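Local coordinates for protein heme oxygenase (Leptospira interrogans, PDB 5KZL) that probably cleaves the porphyrin ring of heme oxidatively, as heme oxygenases do, to give biliverdin, iron and carbon monoxide, at residues H47-Y52 with G94-N99; Y53-M58 with L79-A84. The protein carries 1 engineered substitution. All blocks are in the same frame, centred on the assembly; numbering follows the deposited sequence.

Contact 1. Residues H47-Y52 with G94-N99; sequences HLEAFY and GTWKPN
W96 meets helix 41-64 through E49 and Y52, three residues apart and so nearly one turn along the helix. The indole N-H of W96 is given to the carboxylate of E49, with NE1 3.0 Å from OE2. The bond is bent, with an N-H...O angle of 147°. OE2 lies at the ring edge, tilted somewhat from the indole plane. NE1 in turn sits above the carboxylate plane. E49 reaches this far because its chain is extended beyond CG. Its methylene also touches the indole, E49 CG lying 3.6 Å from W96 NE1.

This is a helix-to-loop contact in the all-helical heme oxygenase fold. The loop runs between helices 82-93 and 105-120, and the indole projects from it onto the helix. CB of W96 points toward helix 41-64, and with CG anti to the backbone N (chi1 -175°) the ring continues to that helix while still lying under P98 N.

The benzene end of the indole goes to Y52. The pair is edge-to-face, with the W96 edge toward the Y52 face. The phenol ring and the six-membered ring of the indole have centroids 5.1 Å apart and planes at 68°. CZ3 of W96 stands over the phenol near its rim, and the closest approach of these two rings is W96 CH2 to Y52 CD2 at 3.6 Å. P98 N lies over one face of the indole, 4.3 Å above its plane. The ring of H101 stacks on W96, and Y93 also meets it.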
loop_
_atom_site.group_PDB
_atom_site.type_symbol
_atom_site.label_atom_id
_atom_site.label_comp_id
_atom_site.label_asym_id
_atom_site.label_seq_id
_atom_site.Cartn_x
_atom_site.Cartn_y
_atom_site.Cartn_z
ATOM N N HIS A 47 3.313 12.704 -3.077
ATOM C CA HIS A 47 2.470 11.553 -2.801
ATOM C C HIS A 47 3.350 10.270 -2.873
ATOM O O HIS A 47 3.288 9.447 -1.954
ATOM C CB HIS A 47 1.301 11.578 -3.801
ATOM C CG HIS A 47 0.772 10.251 -4.225
ATOM N ND1 HIS A 47 -0.240 9.628 -3.523
ATOM C CD2 HIS A 47 1.059 9.517 -5.327
ATOM C CE1 HIS A 47 -0.521 8.523 -4.202
ATOM N NE2 HIS A 47 0.262 8.397 -5.271
ATOM N N LEU A 48 4.232 10.147 -3.907
ATOM C CA LEU A 48 5.174 9.013 -4.001
ATOM C C LEU A 48 6.191 9.016 -2.860
ATOM O O LEU A 48 6.591 7.943 -2.428
ATOM C CB LEU A 48 5.938 8.948 -5.360
ATOM C CG LEU A 48 5.104 8.829 -6.643
ATOM C CD1 LEU A 48 5.965 9.058 -7.877
ATOM C CD2 LEU A 48 4.355 7.503 -6.730
ATOM N N GLU A 49 6.602 10.200 -2.371
ATOM C CA GLU A 49 7.566 10.270 -1.265
ATOM C C GLU A 49 6.991 9.658 -0.026
ATOM O O GLU A 49 7.687 8.901 0.635
ATOM C CB GLU A 49 7.945 11.705 -0.954
ATOM C CG GLU A 49 8.774 12.326 -2.050
ATOM C CD GLU A 49 9.081 13.780 -1.789
ATOM O OE1 GLU A 49 8.485 14.372 -0.866
ATOM O OE2 GLU A 49 9.944 14.323 -2.503
ATOM N N ALA A 50 5.724 10.001 0.303
ATOM C CA ALA A 50 5.033 9.457 1.472
ATOM C C ALA A 50 4.949 7.927 1.356
ATOM O O ALA A 50 5.250 7.245 2.328
ATOM C CB ALA A 50 3.638 10.060 1.601
ATOM N N PHE A 51 4.605 7.394 0.156
ATOM C CA PHE A 51 4.546 5.948 -0.077
ATOM C C PHE A 51 5.931 5.322 0.027
ATOM O O PHE A 51 6.053 4.235 0.584
ATOM C CB PHE A 51 3.895 5.624 -1.427
ATOM C CG PHE A 51 2.380 5.653 -1.432
ATOM C CD1 PHE A 51 1.653 5.367 -0.276
ATOM C CD2 PHE A 51 1.676 5.885 -2.611
ATOM C CE1 PHE A 51 0.254 5.367 -0.292
ATOM C CE2 PHE A 51 0.284 5.834 -2.633
ATOM C CZ PHE A 51 -0.420 5.611 -1.468
ATOM N N TYR A 52 6.972 6.008 -0.466
ATOM C CA TYR A 52 8.319 5.462 -0.309
ATOM C C TYR A 52 8.615 5.115 1.165
ATOM O O TYR A 52 9.047 3.993 1.452
ATOM C CB TYR A 52 9.405 6.390 -0.862
ATOM C CG TYR A 52 10.776 5.858 -0.487
ATOM C CD1 TYR A 52 11.347 4.799 -1.187
ATOM C CD2 TYR A 52 11.430 6.306 0.662
ATOM C CE1 TYR A 52 12.575 4.250 -0.800
ATOM C CE2 TYR A 52 12.659 5.775 1.052
ATOM C CZ TYR A 52 13.224 4.740 0.322
ATOM O OH TYR A 52 14.423 4.197 0.712
ATOM N N GLY A 94 14.637 13.526 -11.138
ATOM C CA GLY A 94 15.921 13.452 -11.827
ATOM C C GLY A 94 16.899 12.746 -10.905
ATOM O O GLY A 94 17.508 11.743 -11.270
ATOM N N THR A 95 17.003 13.251 -9.663
ATOM C CA THR A 95 17.797 12.690 -8.577
ATOM C C THR A 95 16.987 12.897 -7.294
ATOM O O THR A 95 16.663 14.038 -6.950
ATOM C CB THR A 95 19.238 13.252 -8.564
ATOM O OG1 THR A 95 19.872 12.848 -7.360
ATOM C CG2 THR A 95 19.306 14.781 -8.714
ATOM N N TRP A 96 16.589 11.809 -6.630
ATOM C CA TRP A 96 15.824 11.997 -5.415
ATOM C C TRP A 96 16.676 11.768 -4.183
ATOM O O TRP A 96 17.114 10.658 -3.924
ATOM C CB TRP A 96 14.512 11.195 -5.393
ATOM C CG TRP A 96 13.663 11.476 -4.191
ATOM C CD1 TRP A 96 12.949 12.614 -3.933
ATOM C CD2 TRP A 96 13.420 10.591 -3.090
ATOM N NE1 TRP A 96 12.277 12.490 -2.737
ATOM C CE2 TRP A 96 12.561 11.263 -2.191
ATOM C CE3 TRP A 96 13.842 9.288 -2.775
ATOM C CZ2 TRP A 96 12.133 10.685 -0.988
ATOM C CZ3 TRP A 96 13.414 8.715 -1.583
ATOM C CH2 TRP A 96 12.566 9.407 -0.710
ATOM N N LYS A 97 16.895 12.843 -3.421
ATOM C CA LYS A 97 17.653 12.811 -2.171
ATOM C C LYS A 97 16.657 12.721 -0.969
ATOM O O LYS A 97 15.934 13.694 -0.725
ATOM C CB LYS A 97 18.584 14.053 -2.075
ATOM C CG LYS A 97 19.310 14.220 -0.732
ATOM C CD LYS A 97 20.650 13.480 -0.671
ATOM C CE LYS A 97 21.134 13.272 0.746
ATOM N NZ LYS A 97 21.514 14.549 1.406
ATOM N N PRO A 98 16.598 11.569 -0.234
ATOM C CA PRO A 98 15.672 11.465 0.916
ATOM C C PRO A 98 15.865 12.537 1.996
ATOM O O PRO A 98 14.883 12.998 2.566
ATOM C CB PRO A 98 15.950 10.053 1.472
ATOM C CG PRO A 98 16.501 9.298 0.303
ATOM C CD PRO A 98 17.343 10.306 -0.422
ATOM N N ASN A 99 17.116 12.953 2.268
ATOM C CA ASN A 99 17.375 13.970 3.289
ATOM C C ASN A 99 16.853 15.350 2.876
ATOM O O ASN A 99 16.494 16.156 3.739
ATOM C CB ASN A 99 18.850 13.984 3.693
ATOM C CG ASN A 99 19.304 12.655 4.254
ATOM O OD1 ASN A 99 19.362 11.637 3.546
ATOM N ND2 ASN A 99 19.600 12.623 5.547
#

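Contact 2. Residues Y53-M58 with L79-A84; sequences YVYESM and LYRKNA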
loop_
_atom_site.group_PDB
_atom_site.type_symbol
_atom_site.label_atom_id
_atom_site.label_comp_id
_atom_site.label_asym_id
_atom_site.label_seq_id
_atom_site.Cartn_x
_atom_site.Cartn_y
_atom_site.Cartn_z
ATOM N N TYR A 53 8.410 6.073 2.081
ATOM C CA TYR A 53 8.707 5.846 3.500
ATOM C C TYR A 53 7.833 4.737 4.102
ATOM O O TYR A 53 8.301 3.906 4.886
ATOM C CB TYR A 53 8.635 7.172 4.279
ATOM C CG TYR A 53 9.745 8.115 3.887
ATOM C CD1 TYR A 53 11.080 7.773 4.092
ATOM C CD2 TYR A 53 9.468 9.335 3.269
ATOM C CE1 TYR A 53 12.113 8.621 3.700
ATOM C CE2 TYR A 53 10.496 10.184 2.851
ATOM C CZ TYR A 53 11.817 9.834 3.104
ATOM O OH TYR A 53 12.869 10.652 2.750
ATOM N N VAL A 54 6.567 4.704 3.696
ATOM C CA VAL A 54 5.611 3.709 4.203
ATOM C C VAL A 54 6.032 2.302 3.790
ATOM O O VAL A 54 6.167 1.424 4.648
ATOM C CB VAL A 54 4.178 4.070 3.724
ATOM C CG1 VAL A 54 3.206 2.906 3.931
ATOM C CG2 VAL A 54 3.682 5.347 4.407
ATOM N N TYR A 55 6.232 2.086 2.482
ATOM C CA TYR A 55 6.629 0.767 1.982
ATOM C C TYR A 55 8.020 0.358 2.441
ATOM O O TYR A 55 8.214 -0.814 2.696
ATOM C CB TYR A 55 6.487 0.697 0.459
ATOM C CG TYR A 55 5.048 0.618 -0.003
ATOM C CD1 TYR A 55 4.411 -0.608 -0.148
ATOM C CD2 TYR A 55 4.329 1.770 -0.310
ATOM C CE1 TYR A 55 3.092 -0.692 -0.599
ATOM C CE2 TYR A 55 3.013 1.698 -0.782
ATOM C CZ TYR A 55 2.402 0.463 -0.916
ATOM O OH TYR A 55 1.116 0.381 -1.364
ATOM N N GLU A 56 8.978 1.296 2.564
ATOM C CA GLU A 56 10.318 0.979 3.078
ATOM C C GLU A 56 10.183 0.356 4.467
ATOM O O GLU A 56 10.781 -0.689 4.724
ATOM C CB GLU A 56 11.195 2.238 3.139
ATOM C CG GLU A 56 12.498 2.050 3.901
ATOM C CD GLU A 56 13.334 3.309 3.985
ATOM O OE1 GLU A 56 12.837 4.329 4.518
ATOM O OE2 GLU A 56 14.490 3.276 3.510
ATOM N N SER A 57 9.386 0.982 5.351
ATOM C CA SER A 57 9.143 0.497 6.719
ATOM C C SER A 57 8.369 -0.824 6.710
ATOM O O SER A 57 8.794 -1.784 7.360
ATOM C CB SER A 57 8.378 1.533 7.530
ATOM O OG SER A 57 8.252 1.057 8.864
ATOM N N MET A 58 7.235 -0.879 5.957
ATOM C CA MET A 58 6.452 -2.103 5.891
ATOM C C MET A 58 7.301 -3.286 5.426
ATOM O O MET A 58 7.220 -4.348 6.052
ATOM C CB MET A 58 5.193 -1.896 5.040
ATOM C CG MET A 58 4.313 -3.121 4.972
ATOM S SD MET A 58 2.680 -2.799 4.292
ATOM C CE MET A 58 3.083 -2.357 2.668
ATOM N N LEU A 79 5.252 -8.599 -4.196
ATOM C CA LEU A 79 4.438 -7.398 -3.987
ATOM C C LEU A 79 5.220 -6.161 -3.592
ATOM O O LEU A 79 4.671 -5.070 -3.707
ATOM C CB LEU A 79 3.351 -7.678 -2.933
ATOM C CG LEU A 79 2.346 -8.790 -3.257
ATOM C CD1 LEU A 79 1.513 -9.123 -2.031
ATOM C CD2 LEU A 79 1.419 -8.375 -4.417
ATOM N N TYR A 80 6.469 -6.316 -3.094
ATOM C CA TYR A 80 7.282 -5.189 -2.591
ATOM C C TYR A 80 7.340 -4.031 -3.575
ATOM O O TYR A 80 7.479 -4.243 -4.794
ATOM C CB TYR A 80 8.673 -5.626 -2.129
ATOM C CG TYR A 80 8.722 -6.549 -0.926
ATOM C CD1 TYR A 80 7.564 -6.873 -0.212
ATOM C CD2 TYR A 80 9.930 -7.085 -0.488
ATOM C CE1 TYR A 80 7.613 -7.724 0.896
ATOM C CE2 TYR A 80 9.991 -7.934 0.617
ATOM C CZ TYR A 80 8.828 -8.272 1.287
ATOM O OH TYR A 80 8.916 -9.080 2.385
ATOM N N ARG A 81 7.181 -2.807 -3.031
ATOM C CA ARG A 81 7.051 -1.558 -3.788
ATOM C C ARG A 81 8.173 -0.561 -3.609
ATOM O O ARG A 81 8.262 0.364 -4.423
ATOM C CB ARG A 81 5.696 -0.868 -3.446
ATOM C CG ARG A 81 4.407 -1.701 -3.663
ATOM C CD ARG A 81 4.079 -1.958 -5.126
ATOM N NE ARG A 81 4.893 -3.037 -5.704
ATOM C CZ ARG A 81 5.171 -3.156 -7.000
ATOM N NH1 ARG A 81 5.912 -4.169 -7.438
ATOM N NH2 ARG A 81 4.685 -2.285 -7.871
ATOM N N LYS A 82 9.013 -0.700 -2.547
ATOM C CA LYS A 82 10.075 0.275 -2.248
ATOM C C LYS A 82 10.941 0.621 -3.473
ATOM O O LYS A 82 11.135 1.807 -3.762
ATOM C CB LYS A 82 10.950 -0.205 -1.068
ATOM C CG LYS A 82 12.154 0.663 -0.713
ATOM C CD LYS A 82 13.079 -0.103 0.208
ATOM C CE LYS A 82 14.523 0.164 -0.110
ATOM N NZ LYS A 82 15.426 -0.683 0.709
ATOM N N ASN A 83 11.412 -0.404 -4.207
ATOM C CA ASN A 83 12.265 -0.175 -5.386
ATOM C C ASN A 83 11.517 0.439 -6.565
ATOM O O ASN A 83 12.078 1.279 -7.267
ATOM C CB ASN A 83 13.004 -1.443 -5.788
ATOM C CG ASN A 83 14.057 -1.859 -4.779
ATOM O OD1 ASN A 83 14.688 -1.043 -4.099
ATOM N ND2 ASN A 83 14.304 -3.144 -4.694
ATOM N N ALA A 84 10.248 0.063 -6.755
ATOM C CA ALA A 84 9.391 0.631 -7.809
ATOM C C ALA A 84 9.199 2.126 -7.518
ATOM O O ALA A 84 9.343 2.946 -8.431
ATOM C CB ALA A 84 8.043 -0.074 -7.837
HETATM O O HOH W 1 15.999 1.173 2.763
#
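R81 lays the start of its side chain on the ring of Y55, where helix 41-64 meets the N-terminal end of helix 82-93 in the all-helical heme oxygenase fold. The Y55 side chain is about 8 Å from the bound heme at nearest, which places the contact near the heme. CB of R81 makes a CH-pi contact over one face of the Y55 ring, 3.9 Å from the centroid. CG comes next and lies 3.5 Å from Y55 CE1. Bends at chi2 (-70°) and chi3 (79°) then turn the head back to the carbonyls of L79 and Y80. R81 NE gives a bond to L79 O at 2.9 Å, from above the carbonyl plane. Weak bonds join NE and NH1 to Y80 O. A84 CB lies over one guanidinium face. NH2 continues to the carbonyl oxygens of F161 and E163, and F164 adds a cation-pi contact. The Y55 hydroxyl bonds to D136 and R132 on helix 125-151.

Beside this pair, K82 runs past E56. CD of K82 packs 4.1 Å from E56 CA. The charged ends do not touch, since E56 OE2 and K82 NZ are 4.9 Å apart. A water bridges them, donating to E56 OE2 at 2.7 Å and accepting from K82 NZ at 2.8 Å.

In the fold
Helix 41-64 supplies the first segment of both contacts, 47-52 and then 53-58 directly after it. The chain leaves this helix and returns at 79-84, where contact 2 closes the shorter loop. It then runs along helix 82-93 and comes back at 94-99, where contact 1 closes the longer loop. Contact 2 therefore lies within the span of contact 1, and the two do not cross. Contact 2 joins the start of helix 82-93 to helix 41-64, and contact 1 joins the loop that follows helix 82-93 to the same helix. The centres are 12 Å apart, and the contacts touch: Y52 CE1 packs 3.6 Å from K82 CG, and W96 CH2 lies 3.7 Å from Y53 OH.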